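Local coordinates for oxygen-independent coproporphyrinogen III oxidase (Escherichia coli, PDB 1OLT), which catalyses the anaerobic, S-adenosylmethionine-dependent oxidative decarboxylation of two propionate groups of coproporphyrinogen III, giving protoporphyrinogen IX in heme biosynthesis, at residues A[105-110]-A[139-144]. Residues are numbered along the deposited sequence; the frame is centred on the assembly and turned at random.
Sequences VSQLHW and DAEISI
His109 and Ser143 sit directly opposite each other on two parallel strands, and His109 ND1 lies 2.6 Å from Ser143 OG in a short hydrogen bond whose proton could come from either. The hydroxyl meets the imidazole at its edge, in the ring plane; with chi1 at 54°, OG stands between its own N and carbonyl carbon, turned to the ring. At the far end of the ring NE2 bonds Glu145, a residue that binds S-adenosylmethionine, so Ser143 probably helps orient a second-shell histidine. An alanine in place of His109 would probably leave the Ser143 hydroxyl and the Glu145 carboxylate each short of a partner, the latter freer to turn. A water lies within hydrogen-bonding distance of Ser143 OG, Leu108 O and Glu141 OE2, its oxygen 2.8 Å from OE2. Glu141 runs alongside Gln107; in the conformers described, Glu141 OE1 forms a salt bridge with Arg166 and Gln107 NE2 bonds Ser54, each side chain also having a second position. This polar, partly exposed, water-bridged face contrasts with the reverse one, where Leu108 CD2 approaches Ile142 CG2 at 4.1 Å and Trp110 CE3 meets Ile144 CD1 at 3.8 Å, all four residues buried. Between the faces, backbone bonds such as Leu108 N to Glu141 O (2.9 Å) hold the strands 4° from parallel. Helix 120-133 makes the right-handed beta-alpha-beta connection of the radical SAM barrel and packs Leu126, Met127 and Leu130 on Trp110, whose ring also meets Phe164 edge-to-face; strand 53-62 flanks 105-110, and 166-172 flanks the other strand.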
loop_
_atom_site.group_PDB
_atom_site.type_symbol
_atom_site.label_atom_id
_atom_site.label_comp_id
_atom_site.label_asym_id
_atom_site.label_seq_id
_atom_site.Cartn_x
_atom_site.Cartn_y
_atom_site.Cartn_z
ATOM N N VAL A 105 15.340 -13.514 0.691
ATOM C CA VAL A 105 14.062 -12.871 0.487
ATOM C C VAL A 105 13.210 -13.125 1.735
ATOM O O VAL A 105 12.999 -14.257 2.117
ATOM C CB VAL A 105 13.388 -13.362 -0.770
ATOM C CG1 VAL A 105 12.036 -12.828 -0.831
ATOM C CG2 VAL A 105 14.233 -12.896 -1.999
ATOM N N SER A 106 12.786 -12.050 2.391
ATOM C CA SER A 106 11.963 -12.116 3.577
ATOM C C SER A 106 10.497 -11.821 3.285
ATOM O O SER A 106 9.612 -12.058 4.127
ATOM C CB SER A 106 12.498 -11.109 4.627
ATOM O OG SER A 106 12.426 -9.779 4.107
ATOM N N GLN A 107 10.231 -11.354 2.076
ATOM C CA GLN A 107 8.898 -10.830 1.727
ATOM C C GLN A 107 8.592 -10.898 0.219
ATOM O O GLN A 107 9.441 -10.498 -0.574
ATOM C CB GLN A 107 8.886 -9.394 2.150
ATOM C CG GLN A 107 7.559 -8.777 2.313
ATOM C CD GLN A 107 7.660 -7.363 3.031
ATOM O OE1 GLN A 107 7.402 -7.246 4.238
ATOM N NE2 GLN A 107 8.042 -6.321 2.259
ATOM N N LEU A 108 7.391 -11.364 -0.153
ATOM C CA LEU A 108 6.916 -11.307 -1.529
ATOM C C LEU A 108 5.453 -10.924 -1.473
ATOM O O LEU A 108 4.690 -11.512 -0.707
ATOM C CB LEU A 108 7.038 -12.682 -2.201
ATOM C CG LEU A 108 6.294 -12.907 -3.518
ATOM C CD1 LEU A 108 6.847 -12.018 -4.569
ATOM C CD2 LEU A 108 6.382 -14.354 -3.897
ATOM N N HIS A 109 5.061 -9.987 -2.336
ATOM C CA HIS A 109 3.697 -9.633 -2.510
ATOM C C HIS A 109 3.365 -9.465 -3.997
ATOM O O HIS A 109 4.161 -8.915 -4.771
ATOM C CB HIS A 109 3.406 -8.343 -1.834
ATOM C CG HIS A 109 1.981 -7.913 -1.948
ATOM N ND1 HIS A 109 1.066 -8.173 -0.987
ATOM C CD2 HIS A 109 1.314 -7.275 -2.929
ATOM C CE1 HIS A 109 -0.109 -7.659 -1.330
ATOM N NE2 HIS A 109 0.019 -7.088 -2.494
ATOM N N TRP A 110 2.196 -9.953 -4.358
ATOM C CA TRP A 110 1.645 -9.730 -5.660
ATOM C C TRP A 110 0.473 -8.747 -5.488
ATOM O O TRP A 110 -0.464 -9.011 -4.761
ATOM C CB TRP A 110 1.115 -11.017 -6.285
ATOM C CG TRP A 110 2.178 -12.087 -6.612
ATOM C CD1 TRP A 110 3.528 -12.023 -6.387
ATOM C CD2 TRP A 110 1.937 -13.380 -7.181
ATOM N NE1 TRP A 110 4.136 -13.193 -6.749
ATOM C CE2 TRP A 110 3.189 -14.051 -7.258
ATOM C CE3 TRP A 110 0.807 -14.045 -7.642
ATOM C CZ2 TRP A 110 3.318 -15.346 -7.752
ATOM C CZ3 TRP A 110 0.952 -15.365 -8.138
ATOM C CH2 TRP A 110 2.174 -15.975 -8.200
ATOM N N ASP A 139 10.544 -18.760 6.398
ATOM C CA ASP A 139 9.451 -18.020 7.044
ATOM C C ASP A 139 9.137 -16.696 6.365
ATOM O O ASP A 139 8.628 -15.801 6.990
ATOM C CB ASP A 139 9.776 -17.776 8.515
ATOM C CG ASP A 139 10.955 -16.893 8.684
ATOM O OD1 ASP A 139 11.631 -16.590 7.666
ATOM O OD2 ASP A 139 11.282 -16.446 9.774
ATOM N N ALA A 140 9.423 -16.581 5.057
ATOM C CA ALA A 140 9.018 -15.399 4.318
ATOM C C ALA A 140 7.527 -15.133 4.406
ATOM O O ALA A 140 6.715 -16.022 4.447
ATOM C CB ALA A 140 9.490 -15.511 2.805
ATOM N N GLU A 141 7.167 -13.866 4.200
ATOM C CA GLU A 141 5.780 -13.370 4.298
ATOM C C GLU A 141 5.446 -13.322 2.845
ATOM O O GLU A 141 6.092 -12.627 2.094
ATOM C CB GLU A 141 5.755 -11.990 4.957
ATOM C CG GLU A 141 4.422 -11.291 4.956
ATOM C CD GLU A 141 4.537 -9.805 5.345
ATOM O OE1 GLU A 141 4.869 -9.508 6.499
ATOM O OE2 GLU A 141 4.292 -8.940 4.489
ATOM N N ILE A 142 4.482 -14.110 2.442
ATOM C CA ILE A 142 4.116 -14.272 1.005
ATOM C C ILE A 142 2.607 -13.955 0.841
ATOM O O ILE A 142 1.738 -14.696 1.338
ATOM C CB ILE A 142 4.461 -15.714 0.549
ATOM C CG1 ILE A 142 5.971 -15.958 0.689
ATOM C CG2 ILE A 142 4.064 -15.955 -0.894
ATOM C CD1 ILE A 142 6.362 -17.339 0.430
ATOM N N SER A 143 2.316 -12.814 0.240
ATOM C CA SER A 143 0.979 -12.250 0.224
ATOM C C SER A 143 0.480 -11.951 -1.185
ATOM O O SER A 143 1.252 -11.775 -2.131
ATOM C CB SER A 143 0.889 -10.952 1.041
ATOM O OG SER A 143 1.834 -9.997 0.671
ATOM N N ILE A 144 -0.826 -11.886 -1.294
ATOM C CA ILE A 144 -1.459 -11.676 -2.582
ATOM C C ILE A 144 -2.801 -10.980 -2.336
ATOM O O ILE A 144 -3.449 -11.181 -1.294
ATOM C CB ILE A 144 -1.683 -13.041 -3.280
ATOM C CG1 ILE A 144 -2.264 -12.906 -4.696
ATOM C CG2 ILE A 144 -2.598 -13.940 -2.453
ATOM C CD1 ILE A 144 -2.304 -14.182 -5.478
HETATM O O HOH W 1 4.142 -10.084 1.971
#